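Local structure of N-deoxyribosyltransferase (Bacillus psychrosaccharolyticus, 6EVS) at residues A2-A7 and W65-G71; V19-E23 and S35-N39; V25-H31 and V124-F129; P95-S100 and H115-W121. The protein transfers 2-deoxyribosyl groups between nucleobases, exchanging the base of a 2'-deoxynucleoside, and serves as a biocatalyst for making modified nucleosides. All coordinates share one frame; numbering follows the deposited sequence.

Contact 1: A2-A7 and W65-G71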
loop_
_atom_site.group_PDB
_atom_site.type_symbol
_atom_site.label_atom_id
_atom_site.label_comp_id
_atom_site.label_asym_id
_atom_site.label_seq_id
_atom_site.Cartn_x
_atom_site.Cartn_y
_atom_site.Cartn_z
ATOM N N ALA A 2 -2.440 -7.803 21.773
ATOM C CA ALA A 2 -2.022 -7.175 20.528
ATOM C C ALA A 2 -0.543 -6.785 20.589
ATOM O O ALA A 2 -0.007 -6.562 21.680
ATOM C CB ALA A 2 -2.875 -5.944 20.242
ATOM N N LYS A 3 0.105 -6.713 19.423
ATOM C CA LYS A 3 1.421 -6.102 19.311
ATOM C C LYS A 3 1.246 -4.596 19.148
ATOM O O LYS A 3 0.444 -4.140 18.319
ATOM C CB LYS A 3 2.201 -6.681 18.126
ATOM C CG LYS A 3 2.245 -8.207 18.088
ATOM C CD LYS A 3 3.022 -8.713 16.864
ATOM C CE LYS A 3 2.115 -9.077 15.697
ATOM N NZ LYS A 3 2.894 -9.387 14.443
ATOM N N ILE A 4 1.979 -3.819 19.945
ATOM C CA ILE A 4 1.774 -2.378 20.005
ATOM C C ILE A 4 3.104 -1.670 19.810
ATOM O O ILE A 4 4.086 -1.991 20.489
ATOM C CB ILE A 4 1.136 -1.951 21.337
ATOM C CG1 ILE A 4 -0.264 -2.579 21.499
ATOM C CG2 ILE A 4 1.097 -0.420 21.422
ATOM C CD1 ILE A 4 -0.963 -2.159 22.827
ATOM N N TYR A 5 3.136 -0.712 18.881
ATOM C CA TYR A 5 4.284 0.177 18.750
ATOM C C TYR A 5 4.042 1.426 19.583
ATOM O O TYR A 5 3.076 2.151 19.326
ATOM C CB TYR A 5 4.496 0.564 17.289
ATOM C CG TYR A 5 5.762 1.367 17.043
ATOM C CD1 TYR A 5 6.965 0.727 16.705
ATOM C CD2 TYR A 5 5.767 2.760 17.150
ATOM C CE1 TYR A 5 8.147 1.471 16.487
ATOM C CE2 TYR A 5 6.925 3.495 16.927
ATOM C CZ TYR A 5 8.111 2.852 16.608
ATOM O OH TYR A 5 9.234 3.614 16.365
ATOM N N LEU A 6 4.945 1.719 20.527
ATOM C CA LEU A 6 4.744 2.869 21.427
ATOM C C LEU A 6 5.458 4.070 20.818
ATOM O O LEU A 6 6.688 4.179 20.894
ATOM C CB LEU A 6 5.252 2.538 22.822
ATOM C CG LEU A 6 5.177 3.631 23.880
ATOM C CD1 LEU A 6 3.740 4.150 23.977
ATOM C CD2 LEU A 6 5.656 3.054 25.196
ATOM N N ALA A 7 4.699 4.960 20.173
ATOM C CA ALA A 7 5.259 6.160 19.549
ATOM C C ALA A 7 5.240 7.325 20.546
ATOM O O ALA A 7 4.177 7.870 20.862
ATOM C CB ALA A 7 4.489 6.545 18.286
ATOM N N TRP A 65 5.392 -4.445 12.016
ATOM C CA TRP A 65 5.119 -5.652 12.801
ATOM C C TRP A 65 3.926 -5.480 13.748
ATOM O O TRP A 65 3.238 -6.460 14.062
ATOM C CB TRP A 65 6.395 -6.013 13.564
ATOM C CG TRP A 65 6.316 -6.784 14.871
ATOM C CD1 TRP A 65 6.506 -8.135 15.043
ATOM C CD2 TRP A 65 6.099 -6.239 16.193
ATOM N NE1 TRP A 65 6.416 -8.459 16.380
ATOM C CE2 TRP A 65 6.161 -7.319 17.106
ATOM C CE3 TRP A 65 5.874 -4.943 16.691
ATOM C CZ2 TRP A 65 5.974 -7.146 18.494
ATOM C CZ3 TRP A 65 5.686 -4.770 18.079
ATOM C CH2 TRP A 65 5.732 -5.867 18.957
ATOM N N ALA A 66 3.675 -4.255 14.207
ATOM C CA ALA A 66 2.661 -3.988 15.219
ATOM C C ALA A 66 1.246 -4.127 14.649
ATOM O O ALA A 66 1.011 -3.879 13.465
ATOM C CB ALA A 66 2.827 -2.567 15.763
ATOM N N ASP A 67 0.300 -4.517 15.523
ATOM C CA ASP A 67 -1.133 -4.439 15.221
ATOM C C ASP A 67 -1.664 -3.020 15.351
ATOM O O ASP A 67 -2.555 -2.608 14.593
ATOM C CB ASP A 67 -1.922 -5.345 16.168
ATOM C CG ASP A 67 -1.531 -6.811 16.024
ATOM O OD1 ASP A 67 -1.270 -7.468 17.074
ATOM O OD2 ASP A 67 -1.426 -7.265 14.847
ATOM N N ILE A 68 -1.130 -2.273 16.322
ATOM C CA ILE A 68 -1.658 -0.985 16.752
ATOM C C ILE A 68 -0.465 -0.090 17.069
ATOM O O ILE A 68 0.515 -0.547 17.671
ATOM C CB ILE A 68 -2.523 -1.111 18.025
ATOM C CG1 ILE A 68 -3.769 -1.966 17.785
ATOM C CG2 ILE A 68 -2.853 0.279 18.628
ATOM C CD1 ILE A 68 -4.347 -2.502 19.080
ATOM N N THR A 69 -0.552 1.175 16.692
ATOM C CA THR A 69 0.406 2.178 17.125
ATOM C C THR A 69 -0.224 3.041 18.211
ATOM O O THR A 69 -1.249 3.698 17.982
ATOM C CB THR A 69 0.882 3.063 15.986
ATOM O OG1 THR A 69 1.644 2.272 15.064
ATOM C CG2 THR A 69 1.733 4.304 16.542
ATOM N N PHE A 70 0.400 3.058 19.392
ATOM C CA PHE A 70 -0.086 3.818 20.546
ATOM C C PHE A 70 0.839 5.011 20.734
ATOM O O PHE A 70 2.025 4.833 21.019
ATOM C CB PHE A 70 -0.111 2.931 21.793
ATOM C CG PHE A 70 -0.799 3.561 22.984
ATOM C CD1 PHE A 70 -2.071 3.154 23.367
ATOM C CD2 PHE A 70 -0.160 4.548 23.732
ATOM C CE1 PHE A 70 -2.705 3.740 24.456
ATOM C CE2 PHE A 70 -0.795 5.130 24.822
ATOM C CZ PHE A 70 -2.064 4.718 25.184
ATOM N N GLY A 71 0.307 6.218 20.566
ATOM C CA GLY A 71 1.109 7.429 20.579
ATOM C C GLY A 71 0.872 8.222 21.850
ATOM O O GLY A 71 -0.200 8.138 22.458
#
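Lys3 lies across the indole of Trp65, and each part of its chain has its own neighbour. CB sits near Trp65 CH2 and Asp67 OD1; CG runs on between the same two residues. CD settles over the face of the five-membered ring, a CH-pi contact with its centroid 3.7 Å away. A bend at chi3 (-97°) then turns CE toward the end of helix 49-65, where NZ donates to Trp65 O at 3.0 Å, in the carbonyl plane, and makes a cation-pi contact with the same ring. A long aliphatic chain with a charged end suits both demands. Next to this pair, strands 3-7 and 68-71 run parallel as neighbours in the flavodoxin-like sheet of this family. Lys3 O receives two donors, Asp67 N at 2.8 Å from above the carbonyl plane and Ile68 N at 3.2 Å. Lys3 N in turn donates to Asp67 OD1 (2.8 Å, 169°), so the carboxylate fixes the backbone N at the start of strand 3-7. Tyr5 N reaches Ile68 O at 2.9 Å and Ala7 N reaches Phe70 O at 2.8 Å. On the face bearing Ile4 and Phe70, the CG2 methyl of the beta-branched Ile4 packs 3.6 Å from Phe70 CB.

Contact 2: V19-E23 and S35-N39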
loop_
_atom_site.group_PDB
_atom_site.type_symbol
_atom_site.label_atom_id
_atom_site.label_comp_id
_atom_site.label_asym_id
_atom_site.label_seq_id
_atom_site.Cartn_x
_atom_site.Cartn_y
_atom_site.Cartn_z
ATOM N N VAL A 19 6.289 7.606 28.994
ATOM C CA VAL A 19 6.620 6.371 28.275
ATOM C C VAL A 19 6.645 5.186 29.234
ATOM O O VAL A 19 6.124 4.107 28.932
ATOM C CB VAL A 19 7.967 6.530 27.542
ATOM C CG1 VAL A 19 8.504 5.164 27.088
ATOM C CG2 VAL A 19 7.808 7.454 26.355
ATOM N N SER A 20 7.254 5.376 30.405
ATOM C CA SER A 20 7.349 4.322 31.413
ATOM C C SER A 20 5.971 3.856 31.872
ATOM O O SER A 20 5.730 2.651 32.039
ATOM C CB SER A 20 8.168 4.844 32.604
ATOM O OG SER A 20 8.199 3.909 33.663
ATOM N N LYS A 21 5.059 4.797 32.110
ATOM C CA LYS A 21 3.712 4.425 32.521
ATOM C C LYS A 21 2.995 3.691 31.399
ATOM O O LYS A 21 2.284 2.711 31.650
ATOM C CB LYS A 21 2.925 5.668 32.945
ATOM C CG LYS A 21 1.473 5.394 33.361
ATOM C CD LYS A 21 1.403 4.385 34.503
ATOM C CE LYS A 21 0.058 4.414 35.210
ATOM N NZ LYS A 21 0.093 3.592 36.458
ATOM N N ALA A 22 3.181 4.148 30.156
ATOM C CA ALA A 22 2.567 3.473 29.013
ATOM C C ALA A 22 3.072 2.042 28.887
ATOM O O ALA A 22 2.284 1.113 28.662
ATOM C CB ALA A 22 2.839 4.245 27.721
ATOM N N GLU A 23 4.391 1.852 28.996
ATOM C CA GLU A 23 4.959 0.506 28.951
ATOM C C GLU A 23 4.328 -0.379 30.020
ATOM O O GLU A 23 3.852 -1.486 29.729
ATOM C CB GLU A 23 6.474 0.558 29.137
ATOM C CG GLU A 23 7.261 1.206 27.995
ATOM C CD GLU A 23 8.670 1.603 28.437
ATOM O OE1 GLU A 23 8.943 1.529 29.661
ATOM O OE2 GLU A 23 9.499 1.974 27.570
ATOM N N SER A 35 9.077 -0.649 22.511
ATOM C CA SER A 35 9.300 0.690 23.050
ATOM C C SER A 35 10.625 1.214 22.527
ATOM O O SER A 35 11.677 0.676 22.892
ATOM C CB SER A 35 9.294 0.687 24.578
ATOM O OG SER A 35 9.400 2.028 25.075
ATOM N N PRO A 36 10.619 2.219 21.651
ATOM C CA PRO A 36 11.860 2.619 20.976
ATOM C C PRO A 36 13.007 2.941 21.912
ATOM O O PRO A 36 14.158 2.738 21.521
ATOM C CB PRO A 36 11.431 3.850 20.173
ATOM C CG PRO A 36 9.962 3.530 19.809
ATOM C CD PRO A 36 9.431 2.876 21.071
ATOM N N ARG A 37 12.734 3.411 23.129
ATOM C CA ARG A 37 13.809 3.767 24.052
ATOM C C ARG A 37 14.592 2.544 24.530
ATOM O O ARG A 37 15.758 2.685 24.939
ATOM C CB ARG A 37 13.238 4.529 25.249
ATOM C CG ARG A 37 12.602 3.644 26.302
ATOM C CD ARG A 37 12.151 4.437 27.501
ATOM N NE ARG A 37 11.547 3.576 28.509
ATOM C CZ ARG A 37 11.716 3.724 29.813
ATOM N NH1 ARG A 37 12.490 4.697 30.261
ATOM N NH2 ARG A 37 11.119 2.898 30.662
ATOM N N GLU A 38 13.975 1.357 24.504
ATOM C CA GLU A 38 14.657 0.117 24.849
ATOM C C GLU A 38 15.441 -0.449 23.679
ATOM O O GLU A 38 16.035 -1.521 23.815
ATOM C CB GLU A 38 13.655 -0.946 25.326
ATOM C CG GLU A 38 12.588 -0.471 26.309
ATOM C CD GLU A 38 11.626 -1.587 26.702
ATOM O OE1 GLU A 38 11.176 -1.611 27.867
ATOM O OE2 GLU A 38 11.317 -2.440 25.842
ATOM N N ASN A 39 15.447 0.240 22.540
ATOM C CA ASN A 39 16.009 -0.274 21.299
ATOM C C ASN A 39 16.901 0.767 20.657
ATOM O O ASN A 39 16.846 1.035 19.455
ATOM C CB ASN A 39 14.867 -0.720 20.399
ATOM C CG ASN A 39 14.078 -1.825 21.038
ATOM O OD1 ASN A 39 13.010 -1.587 21.621
ATOM N ND2 ASN A 39 14.612 -3.047 20.975
HETATM O O HOH W 1 11.392 -0.186 30.062
#
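Glu23 and Arg37 meet side-on: the carboxylate faces the NE edge of the guanidinium, each oxygen taking one nitrogen, with the two planes turned 35° apart. Arg37 NE donates to Glu23 OE2 at 2.8 Å, close to the guanidinium plane, and NH2 donates to Glu23 OE1, also at 2.8 Å but tilted somewhat from that plane. Both use the syn side of the carboxylate. Arg37 gets there with CG lodged between its backbone N and carbonyl carbon (chi1 80°) and a chain extended from CG to NE, which runs antiparallel alongside Val19; Val19 CG1 packs 3.7 Å from NE. The small, branched valine lets the arginine stem lie close to the helix. Ser35 OG also donates to Glu23 OE2, though the 2.5 Å between them is unusually short and its exact value doubtful. A short hydroxyl suits the place, since Ser35 CB itself is 3.3 Å from OE2. The two arginine nitrogens would probably stabilise the charged form of Glu23. Glu38 OE1 is only 4.0 Å from Glu23 OE2, but a water donating to Glu23 OE1 (3.0 Å) and Glu38 OE1 (2.6 Å) probably eases the repulsion; Glu38 OE2 forms a salt bridge with Arg27. The arrangement is a bidentate glutamate-arginine salt bridge, here tying helix 13-28 to the 3-10 segment that follows strand 32-34 in the alpha/beta fold.

Contact 3: V25-H31 and V124-F129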
loop_
_atom_site.group_PDB
_atom_site.type_symbol
_atom_site.label_atom_id
_atom_site.label_comp_id
_atom_site.label_asym_id
_atom_site.label_seq_id
_atom_site.Cartn_x
_atom_site.Cartn_y
_atom_site.Cartn_z
ATOM N N VAL A 25 1.462 0.006 31.745
ATOM C CA VAL A 25 0.025 -0.222 31.608
ATOM C C VAL A 25 -0.250 -1.219 30.488
ATOM O O VAL A 25 -1.000 -2.191 30.666
ATOM C CB VAL A 25 -0.712 1.107 31.372
ATOM C CG1 VAL A 25 -2.133 0.848 30.855
ATOM C CG2 VAL A 25 -0.755 1.925 32.665
ATOM N N LEU A 26 0.355 -0.994 29.319
ATOM C CA LEU A 26 0.038 -1.838 28.171
ATOM C C LEU A 26 0.583 -3.247 28.353
ATOM O O LEU A 26 -0.048 -4.212 27.906
ATOM C CB LEU A 26 0.580 -1.218 26.879
ATOM C CG LEU A 26 -0.005 0.151 26.518
ATOM C CD1 LEU A 26 0.702 0.772 25.330
ATOM C CD2 LEU A 26 -1.502 0.047 26.245
ATOM N N ARG A 27 1.730 -3.388 29.027
ATOM C CA ARG A 27 2.309 -4.715 29.231
ATOM C C ARG A 27 1.576 -5.481 30.325
ATOM O O ARG A 27 1.435 -6.705 30.240
ATOM C CB ARG A 27 3.801 -4.592 29.558
ATOM C CG ARG A 27 4.656 -4.282 28.333
ATOM C CD ARG A 27 6.174 -4.304 28.625
ATOM N NE ARG A 27 6.913 -4.048 27.390
ATOM C CZ ARG A 27 8.056 -3.373 27.306
ATOM N NH1 ARG A 27 8.619 -2.879 28.397
ATOM N NH2 ARG A 27 8.640 -3.211 26.125
ATOM N N ASP A 28 1.102 -4.782 31.359
ATOM C CA ASP A 28 0.305 -5.447 32.382
ATOM C C ASP A 28 -1.025 -5.930 31.828
ATOM O O ASP A 28 -1.644 -6.826 32.412
ATOM C CB ASP A 28 0.045 -4.513 33.568
ATOM C CG ASP A 28 1.305 -4.224 34.370
ATOM O OD1 ASP A 28 2.277 -5.006 34.268
ATOM O OD2 ASP A 28 1.310 -3.217 35.109
ATOM N N LEU A 29 -1.494 -5.334 30.737
ATOM C CA LEU A 29 -2.685 -5.819 30.058
ATOM C C LEU A 29 -2.402 -7.039 29.185
ATOM O O LEU A 29 -3.337 -7.584 28.589
ATOM C CB LEU A 29 -3.296 -4.692 29.219
ATOM C CG LEU A 29 -3.966 -3.559 30.014
ATOM C CD1 LEU A 29 -4.200 -2.337 29.132
ATOM C CD2 LEU A 29 -5.273 -4.019 30.667
ATOM N N GLY A 30 -1.149 -7.489 29.111
ATOM C CA GLY A 30 -0.782 -8.658 28.336
ATOM C C GLY A 30 -0.292 -8.375 26.933
ATOM O O GLY A 30 0.007 -9.327 26.196
ATOM N N HIS A 31 -0.176 -7.107 26.544
ATOM C CA HIS A 31 0.213 -6.775 25.184
ATOM C C HIS A 31 1.727 -6.864 25.018
ATOM O O HIS A 31 2.490 -6.752 25.979
ATOM C CB HIS A 31 -0.280 -5.375 24.819
ATOM C CG HIS A 31 -1.768 -5.225 24.911
ATOM N ND1 HIS A 31 -2.639 -5.883 24.061
ATOM C CD2 HIS A 31 -2.541 -4.511 25.765
ATOM C CE1 HIS A 31 -3.881 -5.572 24.384
ATOM N NE2 HIS A 31 -3.849 -4.741 25.414
ATOM N N VAL A 124 -7.742 3.584 29.275
ATOM C CA VAL A 124 -6.965 2.620 28.501
ATOM C C VAL A 124 -7.084 1.233 29.114
ATOM O O VAL A 124 -7.135 0.224 28.404
ATOM C CB VAL A 124 -5.486 3.052 28.404
ATOM C CG1 VAL A 124 -4.689 2.017 27.619
ATOM C CG2 VAL A 124 -5.335 4.432 27.782
ATOM N N GLU A 125 -7.114 1.158 30.445
ATOM C CA GLU A 125 -7.152 -0.140 31.105
ATOM C C GLU A 125 -8.466 -0.867 30.857
ATOM O O GLU A 125 -8.494 -2.103 30.874
ATOM C CB GLU A 125 -6.894 0.024 32.602
ATOM C CG GLU A 125 -5.406 0.105 32.904
ATOM C CD GLU A 125 -5.081 0.946 34.118
ATOM O OE1 GLU A 125 -3.920 1.394 34.217
ATOM O OE2 GLU A 125 -5.971 1.154 34.972
ATOM N N ASN A 126 -9.546 -0.128 30.603
ATOM C CA ASN A 126 -10.851 -0.720 30.336
ATOM C C ASN A 126 -11.173 -0.848 28.849
ATOM O O ASN A 126 -12.196 -1.448 28.510
ATOM C CB ASN A 126 -11.947 0.099 31.022
ATOM C CG ASN A 126 -11.853 0.036 32.535
ATOM O OD1 ASN A 126 -11.458 -0.985 33.104
ATOM N ND2 ASN A 126 -12.220 1.130 33.196
ATOM N N TYR A 127 -10.334 -0.307 27.965
ATOM C CA TYR A 127 -10.587 -0.371 26.528
ATOM C C TYR A 127 -10.585 -1.815 26.029
ATOM O O TYR A 127 -9.749 -2.628 26.436
ATOM C CB TYR A 127 -9.522 0.440 25.788
ATOM C CG TYR A 127 -9.756 0.588 24.306
ATOM C CD1 TYR A 127 -10.695 1.493 23.814
ATOM C CD2 TYR A 127 -9.030 -0.178 23.392
ATOM C CE1 TYR A 127 -10.900 1.635 22.445
ATOM C CE2 TYR A 127 -9.224 -0.037 22.029
ATOM C CZ TYR A 127 -10.160 0.865 21.560
ATOM O OH TYR A 127 -10.348 0.993 20.200
ATOM N N ASP A 128 -11.517 -2.133 25.129
ATOM C CA ASP A 128 -11.605 -3.473 24.549
ATOM C C ASP A 128 -10.702 -3.527 23.321
ATOM O O ASP A 128 -11.108 -3.149 22.221
ATOM C CB ASP A 128 -13.047 -3.821 24.197
ATOM C CG ASP A 128 -13.236 -5.305 23.909
ATOM O OD1 ASP A 128 -12.253 -5.982 23.534
ATOM O OD2 ASP A 128 -14.372 -5.796 24.058
ATOM N N PHE A 129 -9.472 -4.013 23.515
ATOM C CA PHE A 129 -8.511 -4.130 22.422
ATOM C C PHE A 129 -8.933 -5.182 21.401
ATOM O O PHE A 129 -8.550 -5.094 20.227
ATOM C CB PHE A 129 -7.130 -4.492 22.977
ATOM C CG PHE A 129 -6.398 -3.348 23.599
ATOM C CD1 PHE A 129 -6.693 -2.944 24.892
ATOM C CD2 PHE A 129 -5.399 -2.687 22.903
ATOM C CE1 PHE A 129 -5.996 -1.893 25.482
ATOM C CE2 PHE A 129 -4.698 -1.648 23.484
ATOM C CZ PHE A 129 -5.001 -1.243 24.774
#
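His31 and Phe129 both carry CG beside the backbone N (chi1 -59° and -77°), and this turns their rings onto each other from the segments that follow two helices. The imidazole sets NE2 over the centre of the Phe129 ring, 3.4 Å from CD1, but the planes stand at 45°, so the pair is oblique, with centroids 4.1 Å apart. Tyr127 CD2 lies over the opposite face of the phenylalanine, toward its rim. A flat apolar group suits that position, and a histidine suits the other, because its ND1 is hydrogen-bonded to Ala2 N while its CE1 and NE2 atoms pack on the phenylalanine. Around the phenylalanine the leucines come in crosswise: Leu26 CD2 touches Phe129 CZ at 4.0 Å, and Leu29 CD1 lies 4.1 Å from Phe129 CE1. Leu26 CD2 also meets Val124 CG1, again at 4.0 Å. Nearer the solvent, the Glu125 side chain crosses Val25 at about a right angle and lays its aliphatic CG against Val25 CG1, 3.9 Å away. No hydrogen bond joins the segments; shape and apolar surface do the work. Gly30, with positive phi, closes helix 13-28 in a Schellman motif and sends the chain back so that His31 can face Phe129. The whole is helix-end packing on one side of an alpha/beta sandwich, where helices 13-28 and 121-126 lie over the same face of the parallel sheet.

Contact 4: P95-S100 and H115-W121; sequences PVMLFS and HAYFEDW
Phe99 lays its ring flat on the indole of Trp121, a face-to-face stack with the six-membered ring: centroids 3.9 Å apart, planes 14° from parallel. With CG anti to its backbone N (chi1 -179°), the phenylalanine reaches past the end of its strand, and Phe99 CZ comes within 3.4 Å of Trp121 NE1. The broad tryptophan suits this place, since the side chains of Lys21, Ala22 and Val25 on helix 13-28 also pack on it. On the same face Met97, its flexible thioether bent at chi3, brings CE 3.6 Å from Phe118 CE1, while the small Ala116, its neighbour across the strands, meets Met97 CG with its CB at 3.8 Å. Leu98 N donates to Ala116 O (2.9 Å), Phe118 N to Leu98 O (2.8 Å) and Ser100 N to Phe118 O (3.1 Å). Val96 O takes His115 N at 2.7 Å and, weakly, Ala116 N. Beyond the last bridge, a water donates to both Ser100 O and Glu119 O. On the face bearing Leu98, Tyr117 OH donates to Glu119 OE2. Parallel strands 96-99 and 116-118, connected by way of helix 108-111, form a beta-alpha-beta unit at one edge of the chain's parallel sheet.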
loop_
_atom_site.group_PDB
_atom_site.type_symbol
_atom_site.label_atom_id
_atom_site.label_comp_id
_atom_site.label_asym_id
_atom_site.label_seq_id
_atom_site.Cartn_x
_atom_site.Cartn_y
_atom_site.Cartn_z
ATOM N N PRO A 95 -4.347 0.778 13.234
ATOM C CA PRO A 95 -5.193 1.644 14.068
ATOM C C PRO A 95 -4.318 2.461 15.016
ATOM O O PRO A 95 -3.380 1.939 15.624
ATOM C CB PRO A 95 -6.089 0.655 14.814
ATOM C CG PRO A 95 -6.279 -0.478 13.798
ATOM C CD PRO A 95 -4.845 -0.614 13.211
ATOM N N VAL A 96 -4.590 3.755 15.096
ATOM C CA VAL A 96 -3.814 4.648 15.949
ATOM C C VAL A 96 -4.600 4.937 17.217
ATOM O O VAL A 96 -5.739 5.409 17.153
ATOM C CB VAL A 96 -3.450 5.955 15.224
ATOM C CG1 VAL A 96 -2.926 6.971 16.230
ATOM C CG2 VAL A 96 -2.431 5.696 14.146
ATOM N N MET A 97 -3.986 4.664 18.367
ATOM C CA MET A 97 -4.475 5.122 19.653
ATOM C C MET A 97 -3.579 6.241 20.169
ATOM O O MET A 97 -2.358 6.204 19.996
ATOM C CB MET A 97 -4.538 3.990 20.683
ATOM C CG MET A 97 -5.646 2.937 20.391
ATOM S SD MET A 97 -5.214 1.420 21.235
ATOM C CE MET A 97 -6.140 1.377 22.729
ATOM N N LEU A 98 -4.184 7.236 20.804
ATOM C CA LEU A 98 -3.440 8.412 21.228
ATOM C C LEU A 98 -3.785 8.733 22.672
ATOM O O LEU A 98 -4.954 8.683 23.072
ATOM C CB LEU A 98 -3.737 9.611 20.313
ATOM C CG LEU A 98 -2.789 10.811 20.389
ATOM C CD1 LEU A 98 -1.455 10.479 19.742
ATOM C CD2 LEU A 98 -3.410 12.044 19.740
ATOM N N PHE A 99 -2.753 9.045 23.450
ATOM C CA PHE A 99 -2.890 9.460 24.833
ATOM C C PHE A 99 -2.301 10.859 24.964
ATOM O O PHE A 99 -1.166 11.100 24.545
ATOM C CB PHE A 99 -2.184 8.480 25.785
ATOM C CG PHE A 99 -2.319 8.854 27.244
ATOM C CD1 PHE A 99 -1.376 9.651 27.854
ATOM C CD2 PHE A 99 -3.400 8.410 27.994
ATOM C CE1 PHE A 99 -1.509 10.015 29.190
ATOM C CE2 PHE A 99 -3.534 8.768 29.334
ATOM C CZ PHE A 99 -2.589 9.562 29.928
ATOM N N SER A 100 -3.066 11.786 25.526
ATOM C CA SER A 100 -2.530 13.140 25.706
ATOM C C SER A 100 -2.458 13.465 27.190
ATOM O O SER A 100 -3.511 13.569 27.848
ATOM C CB SER A 100 -3.373 14.181 24.956
ATOM O OG SER A 100 -2.927 15.510 25.200
ATOM N N HIS A 115 -7.923 6.388 15.889
ATOM C CA HIS A 115 -9.099 5.552 16.084
ATOM C C HIS A 115 -9.633 5.634 17.505
ATOM O O HIS A 115 -10.841 5.497 17.714
ATOM C CB HIS A 115 -8.774 4.085 15.755
ATOM C CG HIS A 115 -9.972 3.193 15.823
ATOM N ND1 HIS A 115 -11.004 3.265 14.916
ATOM C CD2 HIS A 115 -10.319 2.234 16.715
ATOM C CE1 HIS A 115 -11.927 2.370 15.231
ATOM N NE2 HIS A 115 -11.534 1.726 16.316
ATOM N N ALA A 116 -8.755 5.832 18.489
ATOM C CA ALA A 116 -9.181 5.932 19.876
ATOM C C ALA A 116 -8.311 6.961 20.587
ATOM O O ALA A 116 -7.093 7.009 20.390
ATOM C CB ALA A 116 -9.112 4.571 20.582
ATOM N N TYR A 117 -8.954 7.807 21.383
ATOM C CA TYR A 117 -8.296 8.903 22.075
ATOM C C TYR A 117 -8.541 8.761 23.571
ATOM O O TYR A 117 -9.684 8.541 23.997
ATOM C CB TYR A 117 -8.820 10.252 21.568
ATOM C CG TYR A 117 -8.293 11.449 22.338
ATOM C CD1 TYR A 117 -9.088 12.105 23.284
ATOM C CD2 TYR A 117 -7.001 11.916 22.127
ATOM C CE1 TYR A 117 -8.604 13.201 23.990
ATOM C CE2 TYR A 117 -6.505 13.007 22.834
ATOM C CZ TYR A 117 -7.314 13.648 23.761
ATOM O OH TYR A 117 -6.842 14.735 24.468
ATOM N N PHE A 118 -7.472 8.904 24.361
ATOM C CA PHE A 118 -7.504 8.715 25.808
ATOM C C PHE A 118 -6.864 9.896 26.527
ATOM O O PHE A 118 -5.865 10.458 26.057
ATOM C CB PHE A 118 -6.764 7.428 26.211
ATOM C CG PHE A 118 -7.293 6.202 25.539
ATOM C CD1 PHE A 118 -6.721 5.737 24.363
ATOM C CD2 PHE A 118 -8.393 5.539 26.066
ATOM C CE1 PHE A 118 -7.223 4.607 23.737
ATOM C CE2 PHE A 118 -8.900 4.416 25.444
ATOM C CZ PHE A 118 -8.323 3.960 24.285
ATOM N N GLU A 119 -7.430 10.254 27.677
ATOM C CA GLU A 119 -6.795 11.217 28.566
ATOM C C GLU A 119 -6.599 10.680 29.977
ATOM O O GLU A 119 -6.117 11.420 30.840
ATOM C CB GLU A 119 -7.594 12.532 28.602
ATOM C CG GLU A 119 -7.495 13.347 27.307
ATOM C CD GLU A 119 -8.163 14.702 27.434
ATOM O OE1 GLU A 119 -8.519 15.052 28.562
ATOM O OE2 GLU A 119 -8.332 15.412 26.419
ATOM N N ASP A 120 -6.926 9.415 30.230
ATOM C CA ASP A 120 -6.695 8.815 31.536
ATOM C C ASP A 120 -6.288 7.368 31.329
ATOM O O ASP A 120 -6.781 6.699 30.415
ATOM C CB ASP A 120 -7.939 8.898 32.426
ATOM C CG ASP A 120 -7.728 8.258 33.794
ATOM O OD1 ASP A 120 -8.739 8.049 34.503
ATOM O OD2 ASP A 120 -6.566 7.975 34.172
ATOM N N TRP A 121 -5.393 6.876 32.189
ATOM C CA TRP A 121 -4.912 5.510 31.978
ATOM C C TRP A 121 -5.982 4.481 32.334
ATOM O O TRP A 121 -6.022 3.404 31.731
ATOM C CB TRP A 121 -3.616 5.271 32.762
ATOM C CG TRP A 121 -2.438 5.965 32.134
ATOM C CD1 TRP A 121 -1.722 7.008 32.656
ATOM C CD2 TRP A 121 -1.871 5.695 30.851
ATOM N NE1 TRP A 121 -0.730 7.384 31.779
ATOM C CE2 TRP A 121 -0.808 6.600 30.662
ATOM C CE3 TRP A 121 -2.152 4.766 29.843
ATOM C CZ2 TRP A 121 -0.025 6.600 29.503
ATOM C CZ3 TRP A 121 -1.367 4.770 28.692
ATOM C CH2 TRP A 121 -0.320 5.680 28.535
HETATM O O HOH W 2 -4.216 13.530 30.535
#

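In the fold
Contacts 1 and 4 belong to the same five-stranded parallel sheet (order 32-34, 3-7, 68-72, 96-99, 116-118), their centres about 12 Å apart; strands 68-72 and 96-99 are neighbours, with Gly71 probably hydrogen-bonded to Met97 and Phe99. Contacts 2 and 3 both use helix 13-28, about 15 Å apart between centres, and a salt bridge from Arg27 to Glu38 connects them. Along the chain, contact 2 is nested within the loop closed by contact 1, contact 4 within that of contact 3, and contacts 1 and 3 interleave. Residues distant in sequence thus close one compact alpha/beta subunit, six of which form the assembly.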